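Long-range contacts in bifunctional enzyme IspD/IspF (Campylobacter jejuni, PDB 1W55), which catalyses two steps of isoprenoid precursor synthesis, coupling CTP with 2-C-methyl-D-erythritol 4-phosphate and later cyclising the 2-phosphorylated product with release of CMP: residues V21-R27 against R294-F298; A98-V102 against K200-P204; L106-L110 against V183-A189; T205-F211 against N362-W368. One frame throughout, in Å; residues are numbered along the deposited sequence.

Contact 1 (V21-R27 against R294-F298); sequences VKKQFLR and REIGF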
# COMPACT_ATOMS: atom_id res chain seq x y z
N VAL A 21 13.27 -27.58 -9.48
CA VAL A 21 13.14 -26.56 -10.52
C VAL A 21 14.47 -25.91 -10.92
O VAL A 21 15.26 -25.49 -10.07
CB VAL A 21 12.05 -25.48 -10.18
CG1 VAL A 21 12.42 -24.67 -8.96
CG2 VAL A 21 11.79 -24.57 -11.39
N LYS A 22 14.72 -25.85 -12.22
CA LYS A 22 15.85 -25.11 -12.78
C LYS A 22 15.57 -23.61 -12.72
O LYS A 22 14.49 -23.13 -13.10
CB LYS A 22 16.11 -25.53 -14.21
CG LYS A 22 16.68 -26.94 -14.35
CD LYS A 22 16.79 -27.34 -15.81
CE LYS A 22 17.02 -28.84 -15.98
NZ LYS A 22 16.91 -29.27 -17.41
N LYS A 23 16.57 -22.87 -12.24
CA LYS A 23 16.39 -21.45 -11.98
C LYS A 23 16.03 -20.63 -13.21
O LYS A 23 15.36 -19.61 -13.10
CB LYS A 23 17.58 -20.88 -11.20
CG LYS A 23 18.80 -20.50 -12.04
CD LYS A 23 19.73 -19.64 -11.20
CE LYS A 23 20.94 -20.43 -10.77
NZ LYS A 23 22.07 -20.10 -11.67
N GLN A 24 16.44 -21.08 -14.39
CA GLN A 24 16.14 -20.34 -15.62
C GLN A 24 14.66 -20.40 -16.00
O GLN A 24 14.20 -19.57 -16.80
CB GLN A 24 17.04 -20.75 -16.79
CG GLN A 24 17.41 -22.22 -16.85
CD GLN A 24 18.67 -22.54 -16.07
OE1 GLN A 24 18.59 -23.04 -14.94
NE2 GLN A 24 19.84 -22.26 -16.67
N PHE A 25 13.93 -21.36 -15.42
CA PHE A 25 12.51 -21.55 -15.68
C PHE A 25 11.56 -21.16 -14.54
O PHE A 25 10.37 -21.44 -14.62
CB PHE A 25 12.22 -22.98 -16.16
CG PHE A 25 13.06 -23.40 -17.32
CD1 PHE A 25 13.88 -24.52 -17.23
CD2 PHE A 25 13.08 -22.66 -18.49
CE1 PHE A 25 14.69 -24.90 -18.29
CE2 PHE A 25 13.89 -23.03 -19.56
CZ PHE A 25 14.69 -24.15 -19.46
N LEU A 26 12.06 -20.54 -13.48
CA LEU A 26 11.19 -19.87 -12.50
C LEU A 26 10.39 -18.80 -13.21
O LEU A 26 10.94 -18.08 -14.05
CB LEU A 26 11.99 -19.21 -11.39
CG LEU A 26 12.83 -20.08 -10.46
CD1 LEU A 26 13.70 -19.18 -9.60
CD2 LEU A 26 11.93 -20.99 -9.61
N ARG A 27 9.11 -18.68 -12.87
CA ARG A 27 8.28 -17.68 -13.53
C ARG A 27 8.32 -16.34 -12.82
O ARG A 27 8.11 -16.25 -11.62
CB ARG A 27 6.83 -18.18 -13.72
CG ARG A 27 6.51 -18.56 -15.18
CD ARG A 27 7.50 -19.57 -15.79
NE ARG A 27 7.07 -20.11 -17.07
CZ ARG A 27 7.50 -21.26 -17.59
NH1 ARG A 27 8.40 -21.98 -16.94
NH2 ARG A 27 7.05 -21.68 -18.76
N ARG A 294 8.35 -30.40 -13.26
CA ARG A 294 8.82 -29.55 -12.17
C ARG A 294 10.10 -28.78 -12.53
O ARG A 294 10.31 -27.66 -12.07
CB ARG A 294 9.02 -30.38 -10.92
CG ARG A 294 7.75 -30.91 -10.31
CD ARG A 294 7.99 -31.86 -9.15
NE ARG A 294 8.32 -31.14 -7.92
CZ ARG A 294 9.05 -31.64 -6.93
NH1 ARG A 294 9.56 -32.87 -6.99
NH2 ARG A 294 9.28 -30.90 -5.86
N GLU A 295 10.96 -29.40 -13.35
CA GLU A 295 12.21 -28.77 -13.80
C GLU A 295 11.95 -27.48 -14.57
O GLU A 295 12.71 -26.52 -14.43
CB GLU A 295 13.03 -29.74 -14.67
CG GLU A 295 13.84 -30.74 -13.86
CD GLU A 295 14.48 -31.83 -14.71
OE1 GLU A 295 14.43 -31.74 -15.97
OE2 GLU A 295 15.05 -32.77 -14.11
N ILE A 296 10.89 -27.46 -15.36
CA ILE A 296 10.51 -26.26 -16.12
C ILE A 296 9.51 -25.33 -15.41
O ILE A 296 8.95 -24.44 -16.02
CB ILE A 296 10.06 -26.61 -17.56
CG1 ILE A 296 8.87 -27.58 -17.56
CG2 ILE A 296 11.24 -27.18 -18.37
CD1 ILE A 296 8.15 -27.63 -18.89
N GLY A 297 9.32 -25.52 -14.11
CA GLY A 297 8.65 -24.50 -13.31
C GLY A 297 7.18 -24.68 -13.00
O GLY A 297 6.52 -23.74 -12.53
N PHE A 298 6.66 -25.88 -13.22
CA PHE A 298 5.25 -26.17 -13.03
C PHE A 298 5.00 -27.00 -11.78
O PHE A 298 5.90 -27.67 -11.28
CB PHE A 298 4.70 -26.92 -14.23
CG PHE A 298 4.44 -26.06 -15.43
CD1 PHE A 298 5.26 -26.14 -16.55
CD2 PHE A 298 3.38 -25.17 -15.43
CE1 PHE A 298 5.01 -25.34 -17.65
CE2 PHE A 298 3.12 -24.38 -16.53
CZ PHE A 298 3.92 -24.45 -17.63
O HOH W 1 7.69 -20.79 -11.38
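The two faces of the Phe25 ring are taken by different parts of the chain: the Ile296 methyl CG2 lies over one, 3.9 Å from Phe25 CD1, and Gln24 CG over the other, toward its rim. At the edge, near the ring plane, sits Glu295 O, 3.6 Å from Phe25 CD1. The Arg27 guanidinium has Phe25 O and Ile296 O at its edge, both served by NH1 and the second only weakly; because Arg27 was modelled in two conformers, this grip is doubtful. What Phe25 packs on is a Schellman motif. Helix 282-295 of the cyclodiphosphate synthase half ends here, with Gly297 at positive phi (99°) and its N bonded to Arg294 O at 3.1 Å, and the helix end docks on the cytidylyltransferase loop ahead of strand 27-28. Lys22 N donates to Glu295 O at 3.1 Å, meeting a lone pair in the carbonyl plane. Lys22 then runs extended toward the carboxylate, where NZ to Glu295 OE1, 3.8 Å, makes a long salt bridge. Val21 CG2, set anti to the backbone N, packs 3.7 Å from Gly297 CA. A water accepts from Arg27 N and donates weakly to Gly297 O.

Contact 2 (A98-V102 against K200-P204); sequences ARVLV and KLDLP. With EDO (1,2-ethanediol), chain F.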
# COMPACT_ATOMS: atom_id res chain seq x y z
N ALA A 98 21.13 -15.07 -14.56
CA ALA A 98 20.77 -15.14 -13.15
C ALA A 98 20.91 -13.79 -12.44
O ALA A 98 20.48 -13.65 -11.29
CB ALA A 98 21.57 -16.23 -12.43
N ARG A 99 21.49 -12.81 -13.12
CA ARG A 99 21.46 -11.41 -12.68
C ARG A 99 20.26 -10.71 -13.34
O ARG A 99 20.37 -10.11 -14.41
CB ARG A 99 22.77 -10.69 -13.03
CG ARG A 99 23.96 -11.26 -12.30
CD ARG A 99 25.27 -10.60 -12.67
NE ARG A 99 26.44 -11.33 -12.20
CZ ARG A 99 26.93 -11.26 -10.96
NH1 ARG A 99 26.37 -10.47 -10.05
NH2 ARG A 99 28.01 -11.96 -10.64
N VAL A 100 19.11 -10.81 -12.68
CA VAL A 100 17.83 -10.56 -13.33
C VAL A 100 17.42 -9.10 -13.40
O VAL A 100 16.92 -8.66 -14.43
CB VAL A 100 16.70 -11.42 -12.71
CG1 VAL A 100 15.46 -11.33 -13.55
CG2 VAL A 100 17.13 -12.85 -12.62
N LEU A 101 17.65 -8.36 -12.32
CA LEU A 101 17.11 -7.01 -12.18
C LEU A 101 18.10 -5.87 -12.45
O LEU A 101 17.99 -4.79 -11.87
CB LEU A 101 16.53 -6.83 -10.78
CG LEU A 101 15.33 -7.70 -10.34
CD1 LEU A 101 14.97 -7.39 -8.89
CD2 LEU A 101 14.13 -7.51 -11.25
N VAL A 102 19.06 -6.12 -13.34
CA VAL A 102 20.04 -5.11 -13.73
C VAL A 102 19.32 -3.84 -14.18
O VAL A 102 18.45 -3.90 -15.06
CB VAL A 102 20.98 -5.61 -14.86
CG1 VAL A 102 21.85 -4.48 -15.36
CG2 VAL A 102 21.85 -6.78 -14.37
N LYS A 200 16.32 -12.02 -1.26
CA LYS A 200 17.22 -10.86 -1.29
C LYS A 200 16.96 -10.00 -2.51
O LYS A 200 17.45 -8.88 -2.59
CB LYS A 200 18.70 -11.28 -1.24
CG LYS A 200 19.12 -11.95 0.06
CD LYS A 200 20.48 -12.65 -0.08
CE LYS A 200 20.62 -13.78 0.94
NZ LYS A 200 22.04 -14.00 1.34
N LEU A 201 16.21 -10.53 -3.47
CA LEU A 201 15.86 -9.79 -4.68
C LEU A 201 14.36 -9.47 -4.73
O LEU A 201 13.53 -10.21 -4.21
CB LEU A 201 16.28 -10.57 -5.92
CG LEU A 201 17.79 -10.74 -6.13
CD1 LEU A 201 18.09 -12.07 -6.81
CD2 LEU A 201 18.33 -9.57 -6.93
N ASP A 202 14.02 -8.35 -5.36
CA ASP A 202 12.62 -7.93 -5.46
C ASP A 202 12.03 -8.43 -6.78
O ASP A 202 11.61 -7.65 -7.64
CB ASP A 202 12.52 -6.40 -5.30
CG ASP A 202 11.08 -5.89 -5.20
OD1 ASP A 202 10.23 -6.58 -4.59
OD2 ASP A 202 10.72 -4.81 -5.71
N LEU A 203 12.02 -9.75 -6.95
CA LEU A 203 11.59 -10.37 -8.20
C LEU A 203 10.06 -10.37 -8.35
O LEU A 203 9.33 -10.48 -7.36
CB LEU A 203 12.15 -11.80 -8.29
CG LEU A 203 13.67 -11.96 -8.43
CD1 LEU A 203 14.07 -13.43 -8.36
CD2 LEU A 203 14.19 -11.35 -9.71
N PRO A 204 9.56 -10.20 -9.58
CA PRO A 204 8.10 -10.28 -9.82
C PRO A 204 7.62 -11.71 -9.58
O PRO A 204 8.24 -12.64 -10.08
CB PRO A 204 7.96 -9.90 -11.30
CG PRO A 204 9.26 -9.27 -11.68
CD PRO A 204 10.31 -9.93 -10.81
C1 EDO F . 30.59 -13.46 -13.14
O1 EDO F . 29.46 -14.01 -12.49
C2 EDO F . 31.02 -12.19 -12.43
O2 EDO F . 31.13 -12.46 -11.05
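Leu203 pushes one methyl, CD2, between Val100 and Leu101, lying 3.9 Å from Val100 CB and 3.9 Å from Leu101 CG. The contact belongs to the GT-A-like cytidylyltransferase fold: Leu203 is presented by an inverse gamma turn centred on Asp202, in the loop between strand 180-184 and strand 210-224, and it meets the loop between strand 91-96 and helix 104-111. The Val100 and Leu203 side chains meet at about a right angle, whereas Leu101 and Leu203 slant past one another. With CG beside its backbone N (chi1 -63°) and the chain then extended, Leu101 brings CD1 up to the turn itself, 3.6 Å from Asp202 O, and more loosely toward Leu201 CD2 at 4.5 Å. No hydrogen bond joins the two segments, and their union is a small apolar patch. The turn is held by a weak bond from Leu203 N to Leu201 O, 3.2 Å. Farther out, Leu28 touches both Val100 and Leu203, and helix 33-42 adds Leu33 and Tyr36 against Val100. Arg99 starts out away from segment 200-204 and takes no part in the packing; its NE is in a salt bridge with Asp96, a residue of the CMP pocket, and its NH2 in another with Asp128 of the second subunit. The neighbouring ethanediol, probably left from crystallisation, lies at the guanidinium edge, where Arg99 NH2 donates to its O1 at 3.1 Å in a nearly straight bond of 170°.

Contact 3 (L106-L110 against V183-A189); sequences LFDRL and VEGEENA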
# COMPACT_ATOMS: atom_id res chain seq x y z
N LEU A 106 22.78 1.32 -14.14
CA LEU A 106 24.07 0.62 -14.23
C LEU A 106 24.50 0.48 -15.68
O LEU A 106 25.67 0.67 -15.99
CB LEU A 106 24.02 -0.76 -13.55
CG LEU A 106 25.25 -1.66 -13.70
CD1 LEU A 106 26.50 -1.01 -13.09
CD2 LEU A 106 24.99 -3.03 -13.05
N PHE A 107 23.55 0.17 -16.55
CA PHE A 107 23.83 0.05 -17.98
C PHE A 107 24.48 1.33 -18.52
O PHE A 107 25.49 1.26 -19.21
CB PHE A 107 22.56 -0.29 -18.77
CG PHE A 107 22.76 -0.30 -20.27
CD1 PHE A 107 23.05 -1.49 -20.93
CD2 PHE A 107 22.63 0.87 -21.01
CE1 PHE A 107 23.23 -1.50 -22.31
CE2 PHE A 107 22.81 0.87 -22.39
CZ PHE A 107 23.11 -0.32 -23.04
N ASP A 108 23.90 2.48 -18.18
CA ASP A 108 24.36 3.79 -18.65
C ASP A 108 25.77 4.08 -18.15
O ASP A 108 26.62 4.57 -18.90
CB ASP A 108 23.41 4.91 -18.19
CG ASP A 108 22.07 4.87 -18.91
OD1 ASP A 108 22.00 4.41 -20.08
OD2 ASP A 108 21.02 5.30 -18.38
N ARG A 109 26.00 3.75 -16.89
CA ARG A 109 27.31 3.90 -16.27
C ARG A 109 28.41 3.10 -16.98
O ARG A 109 29.55 3.54 -17.05
CB ARG A 109 27.22 3.47 -14.82
CG ARG A 109 26.77 4.55 -13.88
CD ARG A 109 27.38 4.40 -12.51
NE ARG A 109 27.08 3.09 -11.91
CZ ARG A 109 25.93 2.80 -11.31
NH1 ARG A 109 24.97 3.71 -11.25
NH2 ARG A 109 25.73 1.61 -10.77
N LEU A 110 28.06 1.93 -17.49
CA LEU A 110 29.01 1.12 -18.25
C LEU A 110 29.21 1.70 -19.64
O LEU A 110 30.33 1.78 -20.15
CB LEU A 110 28.52 -0.33 -18.36
CG LEU A 110 28.43 -1.20 -17.10
CD1 LEU A 110 27.46 -2.32 -17.36
CD2 LEU A 110 29.80 -1.75 -16.74
N VAL A 183 33.39 0.04 -12.60
CA VAL A 183 32.28 0.96 -12.39
C VAL A 183 31.56 0.46 -11.14
O VAL A 183 31.55 -0.74 -10.88
CB VAL A 183 31.37 0.95 -13.66
CG1 VAL A 183 29.89 0.80 -13.33
CG2 VAL A 183 31.63 2.17 -14.52
N GLU A 184 31.00 1.36 -10.34
CA GLU A 184 30.29 0.92 -9.12
C GLU A 184 29.10 0.00 -9.49
O GLU A 184 28.34 0.30 -10.41
CB GLU A 184 29.83 2.13 -8.28
CG GLU A 184 28.80 1.83 -7.19
CD GLU A 184 29.38 1.25 -5.90
OE1 GLU A 184 30.59 0.97 -5.81
OE2 GLU A 184 28.60 1.09 -4.93
N GLY A 185 28.98 -1.12 -8.78
CA GLY A 185 27.90 -2.07 -9.02
C GLY A 185 26.62 -1.73 -8.28
O GLY A 185 26.43 -0.60 -7.83
N GLU A 186 25.73 -2.71 -8.14
CA GLU A 186 24.43 -2.49 -7.49
C GLU A 186 23.85 -3.79 -6.98
O GLU A 186 24.03 -4.85 -7.59
CB GLU A 186 23.43 -1.81 -8.45
CG GLU A 186 23.14 -2.62 -9.72
CD GLU A 186 22.04 -2.04 -10.60
OE1 GLU A 186 21.67 -0.85 -10.44
OE2 GLU A 186 21.56 -2.78 -11.48
N GLU A 187 23.14 -3.70 -5.85
CA GLU A 187 22.43 -4.85 -5.28
C GLU A 187 21.44 -5.50 -6.26
O GLU A 187 21.22 -6.70 -6.20
CB GLU A 187 21.72 -4.44 -3.98
CG GLU A 187 22.52 -4.63 -2.69
CD GLU A 187 24.00 -4.97 -2.89
OE1 GLU A 187 24.79 -4.05 -3.21
OE2 GLU A 187 24.38 -6.15 -2.70
N ASN A 188 20.87 -4.71 -7.16
CA ASN A 188 19.97 -5.23 -8.20
C ASN A 188 20.66 -6.11 -9.25
O ASN A 188 19.99 -6.78 -10.05
CB ASN A 188 19.26 -4.07 -8.90
CG ASN A 188 17.82 -3.85 -8.41
OD1 ASN A 188 17.45 -4.28 -7.31
ND2 ASN A 188 17.02 -3.17 -9.23
N ALA A 189 22.00 -6.10 -9.28
CA ALA A 189 22.73 -6.91 -10.24
C ALA A 189 23.27 -8.20 -9.61
O ALA A 189 24.02 -8.92 -10.24
CB ALA A 189 23.84 -6.10 -10.90
O HOH W 2 22.85 1.35 -10.07
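Helix 104-111 of the cytidylyltransferase half packs across the end of strand 180-184, where Leu106 and Arg109, with a looser touch from Leu110 on Val183, meet the strand end and the turn after it. Leu106 points toward the strand with CG opposite the backbone N (chi1 173°), and its branch splits there: CD1 lies 3.9 Å from Val183 CG1 and touches Glu184 O, while CD2 reaches the 3-10 segment at Ala189 CB, 3.9 Å away. The Val183 methyls divide the work too: CG1 faces Leu106 CD1 and Arg109 NE, and CG2 rests on the backbone at Arg109 O, 3.6 Å off. This is the helix-on-sheet layering of an alpha/beta nucleotidyltransferase fold; strand 180-184 runs parallel to strand 119-124, whose Pro122 also touches Leu106 and Leu110. Arg109, bent at chi2 and chi3, folds back along the helix until Leu106 CA lies over one face of its guanidinium. NH2 donates to Glu184 O at 2.9 Å, approaching from 41° above the carbonyl plane and not along a lone pair, and NE adds a weak second bond to the same oxygen. NH2 also gives a hydrogen bond to a water in the guanidinium plane at 3.0 Å. That water lies so close to Glu186 OE1 that the link is doubtful in detail. The carboxylate of Glu186 leans on Leu106, with Glu186 CD 3.8 Å from Leu106 CB, and Glu186 OE1 bonds to Ser103 OG, which is also hydrogen-bonded to Leu106 N.

Contact 4 (T205-F211 against N362-W368); sequences TPSFEIF and NLKYFDW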
# COMPACT_ATOMS: atom_id res chain seq x y z
N THR A 205 6.56 -11.88 -8.80
CA THR A 205 6.03 -13.20 -8.46
C THR A 205 5.33 -13.84 -9.67
O THR A 205 4.92 -13.13 -10.59
CB THR A 205 5.06 -13.09 -7.27
OG1 THR A 205 4.05 -12.13 -7.58
CG2 THR A 205 5.78 -12.48 -6.07
N PRO A 206 5.19 -15.17 -9.69
CA PRO A 206 4.68 -15.87 -10.89
C PRO A 206 3.24 -15.47 -11.19
O PRO A 206 2.48 -15.23 -10.25
CB PRO A 206 4.73 -17.36 -10.51
CG PRO A 206 5.60 -17.44 -9.28
CD PRO A 206 5.44 -16.11 -8.58
N SER A 207 2.88 -15.41 -12.46
CA SER A 207 1.48 -15.17 -12.82
C SER A 207 0.56 -16.33 -12.40
O SER A 207 1.02 -17.44 -12.03
CB SER A 207 1.36 -14.86 -14.31
OG SER A 207 1.30 -16.04 -15.09
N PHE A 208 -0.73 -16.06 -12.44
CA PHE A 208 -1.71 -17.03 -11.94
C PHE A 208 -2.23 -17.96 -13.01
O PHE A 208 -3.17 -18.69 -12.76
CB PHE A 208 -2.87 -16.32 -11.22
CG PHE A 208 -2.45 -15.60 -9.95
CD1 PHE A 208 -2.80 -14.27 -9.74
CD2 PHE A 208 -1.69 -16.25 -8.97
CE1 PHE A 208 -2.40 -13.59 -8.56
CE2 PHE A 208 -1.28 -15.58 -7.80
CZ PHE A 208 -1.65 -14.25 -7.60
N GLU A 209 -1.61 -17.96 -14.19
CA GLU A 209 -2.07 -18.84 -15.28
C GLU A 209 -2.07 -20.29 -14.87
O GLU A 209 -1.16 -20.77 -14.15
CB GLU A 209 -1.29 -18.63 -16.59
CG GLU A 209 -1.53 -17.28 -17.24
CD GLU A 209 -1.06 -17.17 -18.69
OE1 GLU A 209 -1.62 -16.34 -19.44
OE2 GLU A 209 -0.12 -17.89 -19.08
N ILE A 210 -3.10 -20.99 -15.31
CA ILE A 210 -3.23 -22.41 -15.02
C ILE A 210 -3.39 -23.19 -16.33
O ILE A 210 -4.19 -22.81 -17.18
CB ILE A 210 -4.40 -22.65 -14.01
CG1 ILE A 210 -4.06 -22.01 -12.66
CG2 ILE A 210 -4.68 -24.15 -13.84
CD1 ILE A 210 -5.18 -22.07 -11.62
N PHE A 211 -2.62 -24.27 -16.47
CA PHE A 211 -2.58 -25.05 -17.71
C PHE A 211 -3.30 -26.37 -17.58
O PHE A 211 -3.11 -27.11 -16.60
CB PHE A 211 -1.12 -25.30 -18.11
CG PHE A 211 -0.38 -24.06 -18.50
CD1 PHE A 211 -0.14 -23.06 -17.56
CD2 PHE A 211 0.09 -23.91 -19.80
CE1 PHE A 211 0.54 -21.91 -17.92
CE2 PHE A 211 0.77 -22.77 -20.17
CZ PHE A 211 0.99 -21.76 -19.24
N ASN A 362 -4.63 -30.06 -13.79
CA ASN A 362 -4.41 -28.62 -13.83
C ASN A 362 -3.03 -28.36 -13.24
O ASN A 362 -2.69 -28.88 -12.18
CB ASN A 362 -5.50 -27.86 -13.05
CG ASN A 362 -6.63 -27.35 -13.95
OD1 ASN A 362 -6.63 -27.55 -15.16
ND2 ASN A 362 -7.59 -26.67 -13.35
N LEU A 363 -2.23 -27.59 -13.97
CA LEU A 363 -0.89 -27.21 -13.55
C LEU A 363 -0.85 -25.70 -13.36
O LEU A 363 -1.44 -24.95 -14.16
CB LEU A 363 0.12 -27.53 -14.65
CG LEU A 363 0.72 -28.90 -14.93
CD1 LEU A 363 1.82 -28.71 -16.01
CD2 LEU A 363 1.27 -29.55 -13.65
N LYS A 364 -0.15 -25.25 -12.32
CA LYS A 364 0.15 -23.83 -12.14
C LYS A 364 1.66 -23.68 -12.14
O LYS A 364 2.38 -24.69 -12.12
CB LYS A 364 -0.41 -23.34 -10.82
CG LYS A 364 0.29 -23.94 -9.62
CD LYS A 364 -0.33 -23.50 -8.32
CE LYS A 364 0.34 -24.21 -7.15
NZ LYS A 364 0.07 -23.56 -5.84
N TYR A 365 2.14 -22.44 -12.14
CA TYR A 365 3.57 -22.18 -11.97
C TYR A 365 3.99 -22.39 -10.54
O TYR A 365 3.31 -21.95 -9.60
CB TYR A 365 3.92 -20.75 -12.40
CG TYR A 365 3.70 -20.47 -13.86
CD1 TYR A 365 2.97 -19.36 -14.27
CD2 TYR A 365 4.25 -21.30 -14.84
CE1 TYR A 365 2.77 -19.08 -15.62
CE2 TYR A 365 4.05 -21.03 -16.20
CZ TYR A 365 3.30 -19.92 -16.57
OH TYR A 365 3.10 -19.63 -17.90
N PHE A 366 5.14 -23.03 -10.37
CA PHE A 366 5.71 -23.21 -9.05
C PHE A 366 5.86 -21.87 -8.35
O PHE A 366 6.42 -20.92 -8.91
CB PHE A 366 7.08 -23.90 -9.14
CG PHE A 366 7.80 -23.99 -7.82
CD1 PHE A 366 7.23 -24.68 -6.75
CD2 PHE A 366 9.01 -23.33 -7.62
CE1 PHE A 366 7.88 -24.75 -5.51
CE2 PHE A 366 9.68 -23.40 -6.39
CZ PHE A 366 9.11 -24.09 -5.33
N ASP A 367 5.36 -21.79 -7.13
CA ASP A 367 5.44 -20.58 -6.34
C ASP A 367 6.72 -20.59 -5.51
O ASP A 367 6.75 -21.08 -4.37
CB ASP A 367 4.21 -20.47 -5.44
CG ASP A 367 4.24 -19.25 -4.55
OD1 ASP A 367 4.95 -18.27 -4.89
OD2 ASP A 367 3.57 -19.18 -3.50
N TRP A 368 7.78 -20.05 -6.11
CA TRP A 368 9.10 -20.05 -5.50
C TRP A 368 9.19 -19.10 -4.29
O TRP A 368 10.21 -19.03 -3.61
CB TRP A 368 10.16 -19.72 -6.56
CG TRP A 368 9.79 -18.52 -7.40
CD1 TRP A 368 9.33 -18.53 -8.69
CD2 TRP A 368 9.86 -17.15 -7.00
NE1 TRP A 368 9.10 -17.24 -9.12
CE2 TRP A 368 9.42 -16.37 -8.10
CE3 TRP A 368 10.25 -16.48 -5.83
CZ2 TRP A 368 9.36 -14.97 -8.06
CZ3 TRP A 368 10.18 -15.09 -5.78
CH2 TRP A 368 9.74 -14.36 -6.89
O HOH W 3 0.24 -20.02 -12.04
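Phe211 and Leu363 form an antiparallel hydrogen-bonded pair, with Phe211 N to Leu363 O at 2.7 Å and Leu363 N to Phe211 O at 2.8 Å, both close to straight. Toward Thr205 the chains part, and a water takes over: it donates to Ser207 O and Glu209 O and accepts from Tyr365 N at 3.1 Å. Phe211 turns an edge to the face of Tyr365 in an offset edge-to-face pair, centroids 5.5 Å apart and planes at 61°; Phe298 touches both rings. The Ser207 hydroxyl, bonded to Asn30, lies at the tyrosine's own edge, 3.4 Å from OG to Tyr365 CE1. The Phe211-Leu363 pair belongs to the IspF sheet, in which strands 210-224 and 354-365, the first and last of this half in chain order, are neighbours. Beyond the strands Pro206 covers part of the Trp368 indole, its CD 3.6 Å above the ring plane and offset toward the rim. Trp368 CG sits between N and the carbonyl carbon (chi1 48°), which carries the ring back under the proline and lets NE1 donate to Arg27 O. Ile210 CG2 packs at 3.7 Å on Asn362 CG. The polar ends turn to other chains: Glu209 makes a salt bridge with Lys364 of a third subunit, and Asn362 ND2 bonds Ile210 O of a fourth.

Along the chain, contact 1 opens first and closes after contacts 2 and 3, with contact 3 lying within the span that contact 2 closes; contact 4 opens later and crosses contact 1. Contacts 2 and 3 belong to the cytidylyltransferase half, with centres about 13 Å apart, and meet where Arg99 NH1 bonds Ala189 O. Contact 4 pairs two neighbouring strands of the synthase sheet, while contact 1 has its centre about 11 Å from that of contact 4. Gly297 O to Phe366 N probably forms a hydrogen bond between them. Contact 1, together with the packing of Trp368 on Leu203 and Pro204, joins the cytidylyltransferase and synthase halves of one chain.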